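Local coordinates for nuclear hormone receptor FTZ-F1 (Drosophila melanogaster, PDB 2XHS), which probably acts as a transcription factor of the NR5A nuclear receptor subfamily, with a ligand-binding domain that binds a peptide of Fushi tarazu, at residues V45-L50 with T109-G114; F32-K37 with C52-Q57; L94-H99 with N103-E108; R25-Q30 with D56-S61. One frame throughout, in Å; residues are numbered along the deposited sequence.

In the fold
Helix 47-67 runs through three of the four contacts. Interaction 4 and interaction 2 are successive steps of its antiparallel pairing with helix 24-39, their centres about 8 Å apart and Q57 common to both. Interaction 1 covers the N-terminal start of the same helix with the turn of the small hairpin; its centre lies about 10 Å from that of interaction 2, and L50 packs on L34 and L35 between them. Interaction 3 finishes helix 77-102 and leads into the hairpin; the H99 ring stacks on W27 of interaction 4. Elsewhere on helix 47-67, F60 packs on the bound peptide, and D56 bonds to L235 of helix 234-240, by its position probably the activation helix.

Interaction 1. Residues V45-L50 with T109-G114; sequences VDLFEL and TQLNNG
L111 brings its methyl CD1 against two leucines of the opposing helix start: L47 CD2 lies 4.3 Å from L111 CD1, and L50 CD1 is 4.5 Å from the same methyl. These are loose apolar touches, with L50 also resting on L34 and L35 of helix 24-39 and on F117. A second, mixed touch lies further along, where V45 CG2 meets the amide end of N113 at about a right angle; this methyl stands opposite the carbonyl carbon of its own residue. Residues L111 to G114 belong to the turn of a two-stranded antiparallel hairpin, 108-110 and 116-118, which the turn closes beside the first residues of helix 47-67. N112 and G114 take positive phi there, 83° at the glycine. Polar ties run around the contact, with none across it. D46 sits at the N-cap, and D46 O receives L50 N at 3.1 Å in the first helical turn. V45 O accepts from Q115 NE2, and N112 ND2 bonds weakly to Q36 OE1.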
loop_
_atom_site.group_PDB
_atom_site.type_symbol
_atom_site.label_atom_id
_atom_site.label_comp_id
_atom_site.label_asym_id
_atom_site.label_seq_id
_atom_site.Cartn_x
_atom_site.Cartn_y
_atom_site.Cartn_z
ATOM N N VAL A 45 -14.469 -6.482 -21.434
ATOM C CA VAL A 45 -13.318 -5.686 -21.153
ATOM C C VAL A 45 -12.221 -6.637 -20.822
ATOM O O VAL A 45 -12.488 -7.770 -20.533
ATOM C CB VAL A 45 -13.610 -4.801 -19.983
ATOM C CG1 VAL A 45 -12.565 -3.778 -19.834
ATOM C CG2 VAL A 45 -14.895 -4.116 -20.215
ATOM N N ASP A 46 -10.982 -6.185 -20.881
ATOM C CA ASP A 46 -9.878 -7.047 -20.569
ATOM C C ASP A 46 -9.706 -6.867 -19.120
ATOM O O ASP A 46 -9.420 -5.797 -18.659
ATOM C CB ASP A 46 -8.623 -6.594 -21.276
ATOM C CG ASP A 46 -7.507 -7.590 -21.164
ATOM O OD1 ASP A 46 -7.747 -8.784 -21.304
ATOM O OD2 ASP A 46 -6.371 -7.192 -20.953
ATOM N N LEU A 47 -9.937 -7.930 -18.391
ATOM C CA LEU A 47 -9.871 -7.875 -16.966
ATOM C C LEU A 47 -8.497 -7.575 -16.475
ATOM O O LEU A 47 -8.350 -6.915 -15.486
ATOM C CB LEU A 47 -10.439 -9.129 -16.352
ATOM C CG LEU A 47 -11.932 -9.220 -16.597
ATOM C CD1 LEU A 47 -12.452 -10.482 -16.054
ATOM C CD2 LEU A 47 -12.606 -8.094 -15.948
ATOM N N PHE A 48 -7.483 -8.084 -17.140
ATOM C CA PHE A 48 -6.149 -7.798 -16.712
ATOM C C PHE A 48 -5.876 -6.351 -16.866
ATOM O O PHE A 48 -5.301 -5.746 -16.025
ATOM C CB PHE A 48 -5.142 -8.611 -17.474
ATOM C CG PHE A 48 -3.739 -8.309 -17.102
ATOM C CD1 PHE A 48 -3.162 -8.891 -16.032
ATOM C CD2 PHE A 48 -3.015 -7.419 -17.816
ATOM C CE1 PHE A 48 -1.937 -8.603 -15.701
ATOM C CE2 PHE A 48 -1.772 -7.143 -17.473
ATOM C CZ PHE A 48 -1.234 -7.735 -16.421
ATOM N N GLU A 49 -6.305 -5.771 -17.953
ATOM C CA GLU A 49 -6.050 -4.373 -18.154
ATOM C C GLU A 49 -6.692 -3.539 -17.103
ATOM O O GLU A 49 -6.161 -2.533 -16.728
ATOM C CB GLU A 49 -6.624 -3.915 -19.469
ATOM C CG GLU A 49 -5.915 -4.376 -20.672
ATOM C CD GLU A 49 -6.043 -3.408 -21.775
ATOM O OE1 GLU A 49 -6.958 -2.602 -21.733
ATOM O OE2 GLU A 49 -5.244 -3.449 -22.700
ATOM N N LEU A 50 -7.873 -3.936 -16.680
ATOM C CA LEU A 50 -8.637 -3.222 -15.686
ATOM C C LEU A 50 -7.940 -3.209 -14.365
ATOM O O LEU A 50 -7.868 -2.214 -13.705
ATOM C CB LEU A 50 -9.972 -3.893 -15.526
ATOM C CG LEU A 50 -11.237 -3.059 -15.433
ATOM C CD1 LEU A 50 -12.318 -3.880 -14.868
ATOM C CD2 LEU A 50 -11.035 -1.865 -14.608
ATOM N N THR A 109 -16.170 -9.359 -7.278
ATOM C CA THR A 109 -17.394 -8.616 -7.347
ATOM C C THR A 109 -17.997 -8.780 -8.720
ATOM O O THR A 109 -17.304 -9.036 -9.648
ATOM C CB THR A 109 -17.133 -7.169 -7.066
ATOM O OG1 THR A 109 -18.365 -6.480 -6.970
ATOM C CG2 THR A 109 -16.383 -6.578 -8.158
ATOM N N GLN A 110 -19.305 -8.677 -8.828
ATOM C CA GLN A 110 -19.979 -8.779 -10.099
ATOM C C GLN A 110 -19.954 -7.417 -10.702
ATOM O O GLN A 110 -20.285 -6.459 -10.064
ATOM C CB GLN A 110 -21.418 -9.197 -9.894
ATOM C CG GLN A 110 -21.692 -10.645 -10.079
ATOM C CD GLN A 110 -21.993 -10.965 -11.491
ATOM O OE1 GLN A 110 -21.998 -12.109 -11.887
ATOM N NE2 GLN A 110 -22.244 -9.948 -12.274
ATOM N N LEU A 111 -19.572 -7.334 -11.951
ATOM C CA LEU A 111 -19.349 -6.067 -12.569
ATOM C C LEU A 111 -20.492 -5.259 -13.111
ATOM O O LEU A 111 -20.285 -4.128 -13.472
ATOM C CB LEU A 111 -18.351 -6.245 -13.665
ATOM C CG LEU A 111 -16.939 -6.049 -13.197
ATOM C CD1 LEU A 111 -16.087 -6.212 -14.373
ATOM C CD2 LEU A 111 -16.815 -4.687 -12.666
ATOM N N ASN A 112 -21.691 -5.821 -13.127
ATOM C CA ASN A 112 -22.831 -5.132 -13.700
ATOM C C ASN A 112 -22.704 -5.391 -15.181
ATOM O O ASN A 112 -23.517 -4.950 -15.993
ATOM C CB ASN A 112 -22.767 -3.632 -13.415
ATOM C CG ASN A 112 -23.146 -3.294 -11.986
ATOM O OD1 ASN A 112 -23.461 -4.177 -11.189
ATOM N ND2 ASN A 112 -23.118 -2.008 -11.656
ATOM N N ASN A 113 -21.656 -6.137 -15.510
ATOM C CA ASN A 113 -21.413 -6.570 -16.844
ATOM C C ASN A 113 -21.775 -7.972 -16.917
ATOM O O ASN A 113 -21.862 -8.508 -17.968
ATOM C CB ASN A 113 -19.943 -6.546 -17.121
ATOM C CG ASN A 113 -19.586 -5.504 -18.047
ATOM O OD1 ASN A 113 -20.345 -4.588 -18.256
ATOM N ND2 ASN A 113 -18.435 -5.619 -18.635
ATOM N N GLY A 114 -21.934 -8.593 -15.776
ATOM C CA GLY A 114 -22.104 -10.017 -15.753
ATOM C C GLY A 114 -20.712 -10.570 -15.810
ATOM O O GLY A 114 -20.496 -11.754 -15.895
#

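Interaction 2. Residues F32-K37 with C52-Q57; sequences FALLQK and CKVLDQ
The amide of Q57 offers one of its faces to L34, whose methyl CD1 stands above it, 3.3 Å from Q57 CD and nearly as far from the amide's oxygen and nitrogen. The two side chains come from opposite directions. Q57 is stretched out, CG anti to its backbone N (chi1 -175°) and the chain straight beyond. The other branch of L34 turns to the apolar side: L34 CD2 lies 4.1 Å from V54 CG2, and L34 CD2 is 4.3 Å from K53 CB. L34 CD1 also touches the backbone, 3.9 Å from K53 O. One leucine thus touches K53, V54 and Q57 at once. The contact is part of the helical sandwich of the nuclear receptor ligand-binding domain, where helix 24-39 pairs with helix 47-67. The axes of segments 32-37 and 52-57 approach to 10.3 Å at 143°, obliquely antiparallel. K53 carries its amine away to bond with Q38 OE1, and V54 also packs on L122. No hydrogen bond joins the two segments; the amide is met by a methyl over its plane, so this step of the pairing rests on shape and dispersion rather than on directed polar bonds.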
loop_
_atom_site.group_PDB
_atom_site.type_symbol
_atom_site.label_atom_id
_atom_site.label_comp_id
_atom_site.label_asym_id
_atom_site.label_seq_id
_atom_site.Cartn_x
_atom_site.Cartn_y
_atom_site.Cartn_z
ATOM N N PHE A 32 -14.542 1.493 -6.668
ATOM C CA PHE A 32 -15.735 1.087 -7.355
ATOM C C PHE A 32 -16.172 2.084 -8.387
ATOM O O PHE A 32 -16.822 1.754 -9.338
ATOM C CB PHE A 32 -16.800 0.689 -6.365
ATOM C CG PHE A 32 -16.437 -0.517 -5.588
ATOM C CD1 PHE A 32 -16.608 -1.753 -6.103
ATOM C CD2 PHE A 32 -15.896 -0.411 -4.367
ATOM C CE1 PHE A 32 -16.270 -2.832 -5.410
ATOM C CE2 PHE A 32 -15.564 -1.508 -3.686
ATOM C CZ PHE A 32 -15.747 -2.709 -4.212
ATOM N N ALA A 33 -15.811 3.328 -8.197
ATOM C CA ALA A 33 -16.169 4.324 -9.165
ATOM C C ALA A 33 -15.521 4.069 -10.492
ATOM O O ALA A 33 -16.140 4.192 -11.510
ATOM C CB ALA A 33 -15.765 5.629 -8.677
ATOM N N LEU A 34 -14.237 3.771 -10.476
ATOM C CA LEU A 34 -13.514 3.464 -11.678
ATOM C C LEU A 34 -14.065 2.195 -12.242
ATOM O O LEU A 34 -14.318 2.083 -13.407
ATOM C CB LEU A 34 -12.051 3.295 -11.334
ATOM C CG LEU A 34 -10.958 3.103 -12.362
ATOM C CD1 LEU A 34 -9.717 3.533 -11.770
ATOM C CD2 LEU A 34 -10.850 1.691 -12.625
ATOM N N LEU A 35 -14.297 1.230 -11.392
ATOM C CA LEU A 35 -14.767 -0.038 -11.875
ATOM C C LEU A 35 -16.088 0.128 -12.548
ATOM O O LEU A 35 -16.346 -0.496 -13.533
ATOM C CB LEU A 35 -14.933 -1.015 -10.734
ATOM C CG LEU A 35 -13.817 -1.876 -10.203
ATOM C CD1 LEU A 35 -14.380 -2.652 -9.109
ATOM C CD2 LEU A 35 -13.342 -2.787 -11.226
ATOM N N GLN A 36 -16.969 0.926 -11.990
ATOM C CA GLN A 36 -18.224 1.149 -12.658
ATOM C C GLN A 36 -18.037 1.891 -13.932
ATOM O O GLN A 36 -18.517 1.512 -14.946
ATOM C CB GLN A 36 -19.130 1.969 -11.775
ATOM C CG GLN A 36 -20.368 2.434 -12.452
ATOM C CD GLN A 36 -21.274 1.306 -12.818
ATOM O OE1 GLN A 36 -20.973 0.156 -12.563
ATOM N NE2 GLN A 36 -22.386 1.627 -13.426
ATOM N N LYS A 37 -17.289 2.953 -13.896
ATOM C CA LYS A 37 -17.125 3.729 -15.090
ATOM C C LYS A 37 -16.480 2.941 -16.182
ATOM O O LYS A 37 -16.797 3.108 -17.328
ATOM C CB LYS A 37 -16.314 4.961 -14.809
ATOM C CG LYS A 37 -15.827 5.608 -16.026
ATOM C CD LYS A 37 -15.296 6.957 -15.728
ATOM C CE LYS A 37 -14.795 7.599 -16.967
ATOM N NZ LYS A 37 -14.228 8.914 -16.657
ATOM N N CYS A 52 -4.950 -3.304 -13.863
ATOM C CA CYS A 52 -3.870 -2.366 -14.037
ATOM C C CYS A 52 -4.337 -0.959 -13.924
ATOM O O CYS A 52 -3.607 -0.107 -13.496
ATOM C CB CYS A 52 -3.170 -2.573 -15.351
ATOM S SG CYS A 52 -2.063 -3.898 -15.375
ATOM N N LYS A 53 -5.543 -0.707 -14.374
ATOM C CA LYS A 53 -6.108 0.603 -14.287
ATOM C C LYS A 53 -6.305 0.999 -12.872
ATOM O O LYS A 53 -6.113 2.122 -12.502
ATOM C CB LYS A 53 -7.414 0.643 -15.034
ATOM C CG LYS A 53 -7.291 1.344 -16.330
ATOM C CD LYS A 53 -8.581 1.500 -17.014
ATOM C CE LYS A 53 -8.716 0.514 -18.113
ATOM N NZ LYS A 53 -9.738 0.951 -19.063
ATOM N N VAL A 54 -6.752 0.053 -12.081
ATOM C CA VAL A 54 -6.980 0.271 -10.686
ATOM C C VAL A 54 -5.692 0.549 -10.007
ATOM O O VAL A 54 -5.581 1.471 -9.261
ATOM C CB VAL A 54 -7.560 -0.966 -10.069
ATOM C CG1 VAL A 54 -7.721 -0.787 -8.632
ATOM C CG2 VAL A 54 -8.860 -1.237 -10.654
ATOM N N LEU A 55 -4.700 -0.255 -10.296
ATOM C CA LEU A 55 -3.400 -0.108 -9.721
ATOM C C LEU A 55 -2.795 1.193 -10.104
ATOM O O LEU A 55 -2.146 1.824 -9.334
ATOM C CB LEU A 55 -2.510 -1.212 -10.211
ATOM C CG LEU A 55 -2.828 -2.609 -9.765
ATOM C CD1 LEU A 55 -1.969 -3.525 -10.495
ATOM C CD2 LEU A 55 -2.577 -2.734 -8.339
ATOM N N ASP A 56 -3.011 1.602 -11.323
ATOM C CA ASP A 56 -2.479 2.849 -11.739
ATOM C C ASP A 56 -3.065 3.925 -10.885
ATOM O O ASP A 56 -2.384 4.784 -10.421
ATOM C CB ASP A 56 -2.847 3.094 -13.191
ATOM C CG ASP A 56 -1.983 4.129 -13.841
ATOM O OD1 ASP A 56 -0.803 4.124 -13.568
ATOM O OD2 ASP A 56 -2.474 4.954 -14.604
ATOM N N GLN A 57 -4.349 3.887 -10.672
ATOM C CA GLN A 57 -4.985 4.897 -9.881
ATOM C C GLN A 57 -4.463 4.864 -8.488
ATOM O O GLN A 57 -4.284 5.864 -7.866
ATOM C CB GLN A 57 -6.464 4.629 -9.864
ATOM C CG GLN A 57 -7.298 5.646 -9.172
ATOM C CD GLN A 57 -8.745 5.262 -9.132
ATOM O OE1 GLN A 57 -9.092 4.170 -8.731
ATOM N NE2 GLN A 57 -9.597 6.160 -9.550
#

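Interaction 3. Residues L94-H99 with N103-E108; sequences LDHLHH and NGLPDE
H99 O takes two backbone donors from the chain that follows its helix. N103 N reaches H99 O at 3.1 Å, 44° above the carbonyl plane, continuing the helical pattern, and L105 N points almost straight at the same H99 O from 3.3 Å in a weak second bond (172°). Between the two, G104 takes a positive phi where helix 77-102 gives way to the loop, and the polypeptide heads toward the hairpin strand 108-110. The amide of N103 lies near two histidines, its plane 45° from the H99 ring and nearly perpendicular to that of H98; N103 ND2 is 3.8 Å from H98 CE1 and bonds weakly to D24 OD2. H98 ND1 in turn sits 3.4 Å above the H99 ring, over its centre. On the other flank, L105 folds back to the helix, where L105 CD1 lies 3.6 Å from H96 NE2, the side chains crossing at about a right angle. Gathering two N-H groups on one carbonyl near the helix end gives both an acceptor and probably polarises that carbonyl, though the second bond, being weak, would add less.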
loop_
_atom_site.group_PDB
_atom_site.type_symbol
_atom_site.label_atom_id
_atom_site.label_comp_id
_atom_site.label_asym_id
_atom_site.label_seq_id
_atom_site.Cartn_x
_atom_site.Cartn_y
_atom_site.Cartn_z
ATOM N N LEU A 94 0.099 -4.220 1.560
ATOM C CA LEU A 94 -0.302 -3.854 2.876
ATOM C C LEU A 94 -1.608 -3.124 2.843
ATOM O O LEU A 94 -2.462 -3.352 3.634
ATOM C CB LEU A 94 0.752 -2.959 3.462
ATOM C CG LEU A 94 0.506 -2.477 4.874
ATOM C CD1 LEU A 94 0.897 -3.495 5.824
ATOM C CD2 LEU A 94 1.304 -1.279 5.076
ATOM N N ASP A 95 -1.768 -2.237 1.904
ATOM C CA ASP A 95 -2.987 -1.515 1.820
ATOM C C ASP A 95 -4.048 -2.505 1.572
ATOM O O ASP A 95 -5.123 -2.376 2.041
ATOM C CB ASP A 95 -2.975 -0.591 0.640
ATOM C CG ASP A 95 -2.256 0.654 0.888
ATOM O OD1 ASP A 95 -1.970 0.970 2.020
ATOM O OD2 ASP A 95 -2.039 1.365 -0.060
ATOM N N HIS A 96 -3.776 -3.470 0.740
ATOM C CA HIS A 96 -4.754 -4.494 0.491
ATOM C C HIS A 96 -4.932 -5.336 1.703
ATOM O O HIS A 96 -5.973 -5.794 1.999
ATOM C CB HIS A 96 -4.421 -5.316 -0.732
ATOM C CG HIS A 96 -5.633 -5.784 -1.467
ATOM N ND1 HIS A 96 -6.184 -7.030 -1.284
ATOM C CD2 HIS A 96 -6.428 -5.153 -2.353
ATOM C CE1 HIS A 96 -7.252 -7.153 -2.037
ATOM N NE2 HIS A 96 -7.417 -6.030 -2.700
ATOM N N LEU A 97 -3.870 -5.554 2.415
ATOM C CA LEU A 97 -3.986 -6.335 3.592
ATOM C C LEU A 97 -4.892 -5.603 4.508
ATOM O O LEU A 97 -5.678 -6.179 5.179
ATOM C CB LEU A 97 -2.634 -6.534 4.208
ATOM C CG LEU A 97 -2.073 -7.857 3.774
ATOM C CD1 LEU A 97 -0.683 -7.912 4.140
ATOM C CD2 LEU A 97 -2.798 -8.905 4.476
ATOM N N HIS A 98 -4.775 -4.307 4.538
ATOM C CA HIS A 98 -5.599 -3.514 5.403
ATOM C C HIS A 98 -7.074 -3.558 5.108
ATOM O O HIS A 98 -7.870 -3.655 5.974
ATOM C CB HIS A 98 -5.105 -2.110 5.258
ATOM C CG HIS A 98 -6.013 -1.066 5.793
ATOM N ND1 HIS A 98 -6.488 -0.041 5.025
ATOM C CD2 HIS A 98 -6.470 -0.845 7.035
ATOM C CE1 HIS A 98 -7.233 0.747 5.758
ATOM N NE2 HIS A 98 -7.240 0.278 6.982
ATOM N N HIS A 99 -7.441 -3.405 3.868
ATOM C CA HIS A 99 -8.821 -3.424 3.485
ATOM C C HIS A 99 -9.496 -4.736 3.592
ATOM O O HIS A 99 -10.642 -4.829 3.881
ATOM C CB HIS A 99 -8.961 -2.837 2.114
ATOM C CG HIS A 99 -8.654 -1.390 2.083
ATOM N ND1 HIS A 99 -9.517 -0.444 2.557
ATOM C CD2 HIS A 99 -7.558 -0.727 1.683
ATOM C CE1 HIS A 99 -8.976 0.742 2.432
ATOM N NE2 HIS A 99 -7.786 0.599 1.900
ATOM N N ASN A 103 -11.802 -3.570 6.440
ATOM C CA ASN A 103 -12.995 -3.078 5.793
ATOM C C ASN A 103 -13.847 -4.048 5.038
ATOM O O ASN A 103 -14.706 -3.658 4.303
ATOM C CB ASN A 103 -12.633 -1.928 4.899
ATOM C CG ASN A 103 -11.842 -0.913 5.602
ATOM O OD1 ASN A 103 -12.230 -0.453 6.626
ATOM N ND2 ASN A 103 -10.730 -0.547 5.055
ATOM N N GLY A 104 -13.577 -5.318 5.206
ATOM C CA GLY A 104 -14.348 -6.355 4.586
ATOM C C GLY A 104 -14.460 -6.395 3.100
ATOM O O GLY A 104 -15.482 -6.756 2.579
ATOM N N LEU A 105 -13.391 -6.032 2.431
ATOM C CA LEU A 105 -13.287 -6.066 1.007
ATOM C C LEU A 105 -13.273 -7.503 0.604
ATOM O O LEU A 105 -12.616 -8.304 1.214
ATOM C CB LEU A 105 -11.999 -5.379 0.640
ATOM C CG LEU A 105 -11.647 -4.828 -0.720
ATOM C CD1 LEU A 105 -10.731 -5.729 -1.353
ATOM C CD2 LEU A 105 -12.864 -4.763 -1.498
ATOM N N PRO A 106 -14.022 -7.823 -0.430
ATOM C CA PRO A 106 -14.214 -9.187 -0.865
ATOM C C PRO A 106 -13.338 -9.591 -2.000
ATOM O O PRO A 106 -12.783 -8.782 -2.685
ATOM C CB PRO A 106 -15.659 -9.192 -1.289
ATOM C CG PRO A 106 -15.947 -7.868 -1.608
ATOM C CD PRO A 106 -15.181 -7.003 -0.757
ATOM N N ASP A 107 -13.210 -10.881 -2.186
ATOM C CA ASP A 107 -12.355 -11.404 -3.214
ATOM C C ASP A 107 -12.749 -11.086 -4.621
ATOM O O ASP A 107 -11.901 -10.931 -5.451
ATOM C CB ASP A 107 -12.126 -12.870 -3.014
ATOM C CG ASP A 107 -11.434 -13.134 -1.771
ATOM O OD1 ASP A 107 -11.408 -12.248 -0.936
ATOM O OD2 ASP A 107 -10.906 -14.215 -1.620
ATOM N N GLU A 108 -14.037 -10.994 -4.885
ATOM C CA GLU A 108 -14.507 -10.700 -6.213
ATOM C C GLU A 108 -15.781 -9.936 -6.168
ATOM O O GLU A 108 -16.373 -9.836 -5.155
ATOM C CB GLU A 108 -14.706 -11.975 -6.987
ATOM C CG GLU A 108 -15.675 -12.888 -6.367
ATOM C CD GLU A 108 -15.654 -14.239 -6.974
ATOM O OE1 GLU A 108 -14.617 -14.897 -6.921
ATOM O OE2 GLU A 108 -16.688 -14.659 -7.491
#

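Interaction 4. Residues R25-Q30 with D56-S61; sequences REWQTQ and DQNLFS
W27 and Q30 belong to helix 24-39, N58 and S61 to helix 47-67, and together with Q57 they extend the antiparallel helix pair of this ligand-binding domain; the outer helix is consistent with the extra helical layer of NR5A receptors. The axes of segments 25-30 and 56-61 pass 11.4 Å apart at 155°, and polar side chains approach across the gap without a hydrogen bond. W27 brings its indole close to the N58 amide: NE1 of W27 is 4.0 Å from OD1 of N58, too long for a hydrogen bond, with the planes 23° apart. The indole also stacks on the ring of H99. One turn on, Q57 faces Q30, their amide planes 31° apart and Q57 NE2 4.2 Å from Q30 CG. Q57 OE1 and Q30 O, 3.5 Å apart, are both acceptors and make no bond. The amide oxygen of Q30 reaches the other helix too, OE1 lying 4.3 Å from S61 CB. Beyond that carbon, S61 OG turns back on its own helix and donates to N58 O at 2.6 Å.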
loop_
_atom_site.group_PDB
_atom_site.type_symbol
_atom_site.label_atom_id
_atom_site.label_comp_id
_atom_site.label_asym_id
_atom_site.label_seq_id
_atom_site.Cartn_x
_atom_site.Cartn_y
_atom_site.Cartn_z
ATOM N N ARG A 25 -12.577 5.672 3.105
ATOM C CA ARG A 25 -13.757 5.806 2.300
ATOM C C ARG A 25 -13.458 6.215 0.892
ATOM O O ARG A 25 -14.066 5.739 -0.041
ATOM C CB ARG A 25 -14.700 6.798 2.937
ATOM C CG ARG A 25 -15.702 6.149 3.845
ATOM C CD ARG A 25 -16.904 7.024 4.044
ATOM N NE ARG A 25 -17.279 7.049 5.445
ATOM C CZ ARG A 25 -17.299 8.145 6.185
ATOM N NH1 ARG A 25 -17.009 9.309 5.644
ATOM N NH2 ARG A 25 -17.637 8.080 7.457
ATOM N N GLU A 26 -12.537 7.132 0.755
ATOM C CA GLU A 26 -12.178 7.621 -0.532
ATOM C C GLU A 26 -11.595 6.504 -1.340
ATOM O O GLU A 26 -11.808 6.406 -2.523
ATOM C CB GLU A 26 -11.174 8.720 -0.378
ATOM C CG GLU A 26 -11.159 9.670 -1.491
ATOM C CD GLU A 26 -10.247 10.797 -1.196
ATOM O OE1 GLU A 26 -9.839 10.914 -0.035
ATOM O OE2 GLU A 26 -9.939 11.579 -2.111
ATOM N N TRP A 27 -10.828 5.660 -0.694
ATOM C CA TRP A 27 -10.215 4.578 -1.395
ATOM C C TRP A 27 -11.194 3.627 -1.977
ATOM O O TRP A 27 -11.083 3.263 -3.100
ATOM C CB TRP A 27 -9.387 3.802 -0.414
ATOM C CG TRP A 27 -8.470 2.864 -1.028
ATOM C CD1 TRP A 27 -7.230 3.124 -1.446
ATOM C CD2 TRP A 27 -8.700 1.491 -1.283
ATOM N NE1 TRP A 27 -6.658 2.011 -1.950
ATOM C CE2 TRP A 27 -7.549 0.987 -1.857
ATOM C CE3 TRP A 27 -9.770 0.640 -1.075
ATOM C CZ2 TRP A 27 -7.431 -0.316 -2.226
ATOM C CZ3 TRP A 27 -9.656 -0.636 -1.453
ATOM C CH2 TRP A 27 -8.499 -1.114 -2.014
ATOM N N GLN A 28 -12.128 3.160 -1.188
ATOM C CA GLN A 28 -13.150 2.288 -1.699
ATOM C C GLN A 28 -14.021 3.015 -2.684
ATOM O O GLN A 28 -14.482 2.448 -3.633
ATOM C CB GLN A 28 -13.976 1.665 -0.577
ATOM C CG GLN A 28 -15.267 1.018 -1.043
ATOM C CD GLN A 28 -15.770 -0.049 -0.116
ATOM O OE1 GLN A 28 -16.969 -0.202 0.088
ATOM N NE2 GLN A 28 -14.854 -0.805 0.448
ATOM N N THR A 29 -14.290 4.274 -2.438
ATOM C CA THR A 29 -15.128 4.981 -3.357
ATOM C C THR A 29 -14.480 5.080 -4.689
ATOM O O THR A 29 -15.085 4.843 -5.698
ATOM C CB THR A 29 -15.349 6.373 -2.902
ATOM O OG1 THR A 29 -15.844 6.343 -1.578
ATOM C CG2 THR A 29 -16.357 6.994 -3.735
ATOM N N GLN A 30 -13.227 5.452 -4.679
ATOM C CA GLN A 30 -12.503 5.610 -5.889
ATOM C C GLN A 30 -12.454 4.309 -6.582
ATOM O O GLN A 30 -12.429 4.262 -7.769
ATOM C CB GLN A 30 -11.090 6.025 -5.587
ATOM C CG GLN A 30 -10.810 7.466 -5.774
ATOM C CD GLN A 30 -9.443 7.788 -5.316
ATOM O OE1 GLN A 30 -8.624 6.902 -5.156
ATOM N NE2 GLN A 30 -9.182 9.049 -5.073
ATOM N N ASP A 56 -3.011 1.602 -11.323
ATOM C CA ASP A 56 -2.479 2.849 -11.739
ATOM C C ASP A 56 -3.065 3.925 -10.885
ATOM O O ASP A 56 -2.384 4.784 -10.421
ATOM C CB ASP A 56 -2.847 3.094 -13.191
ATOM C CG ASP A 56 -1.983 4.129 -13.841
ATOM O OD1 ASP A 56 -0.803 4.124 -13.568
ATOM O OD2 ASP A 56 -2.474 4.954 -14.604
ATOM N N GLN A 57 -4.349 3.887 -10.672
ATOM C CA GLN A 57 -4.985 4.897 -9.881
ATOM C C GLN A 57 -4.463 4.864 -8.488
ATOM O O GLN A 57 -4.284 5.864 -7.866
ATOM C CB GLN A 57 -6.464 4.629 -9.864
ATOM C CG GLN A 57 -7.298 5.646 -9.172
ATOM C CD GLN A 57 -8.745 5.262 -9.132
ATOM O OE1 GLN A 57 -9.092 4.170 -8.731
ATOM N NE2 GLN A 57 -9.597 6.160 -9.550
ATOM N N ASN A 58 -4.231 3.680 -7.989
ATOM C CA ASN A 58 -3.804 3.521 -6.632
ATOM C C ASN A 58 -2.513 4.204 -6.445
ATOM O O ASN A 58 -2.252 4.801 -5.445
ATOM C CB ASN A 58 -3.606 2.060 -6.318
ATOM C CG ASN A 58 -4.867 1.379 -5.995
ATOM O OD1 ASN A 58 -5.883 2.003 -5.875
ATOM N ND2 ASN A 58 -4.810 0.098 -5.825
ATOM N N LEU A 59 -1.683 4.092 -7.441
ATOM C CA LEU A 59 -0.387 4.673 -7.366
ATOM C C LEU A 59 -0.475 6.145 -7.243
ATOM O O LEU A 59 0.267 6.735 -6.531
ATOM C CB LEU A 59 0.383 4.322 -8.600
ATOM C CG LEU A 59 0.840 2.894 -8.617
ATOM C CD1 LEU A 59 1.592 2.652 -9.847
ATOM C CD2 LEU A 59 1.713 2.694 -7.473
ATOM N N PHE A 60 -1.380 6.756 -7.959
ATOM C CA PHE A 60 -1.499 8.176 -7.913
ATOM C C PHE A 60 -1.862 8.589 -6.541
ATOM O O PHE A 60 -1.364 9.547 -6.020
ATOM C CB PHE A 60 -2.610 8.603 -8.820
ATOM C CG PHE A 60 -2.212 8.738 -10.226
ATOM C CD1 PHE A 60 -1.561 9.835 -10.659
ATOM C CD2 PHE A 60 -2.523 7.775 -11.127
ATOM C CE1 PHE A 60 -1.224 9.956 -11.944
ATOM C CE2 PHE A 60 -2.182 7.916 -12.411
ATOM C CZ PHE A 60 -1.530 9.001 -12.814
ATOM N N SER A 61 -2.795 7.879 -5.971
ATOM C CA SER A 61 -3.222 8.171 -4.639
ATOM C C SER A 61 -2.111 7.937 -3.666
ATOM O O SER A 61 -1.997 8.601 -2.687
ATOM C CB SER A 61 -4.461 7.385 -4.293
ATOM O OG SER A 61 -4.156 6.031 -4.217
#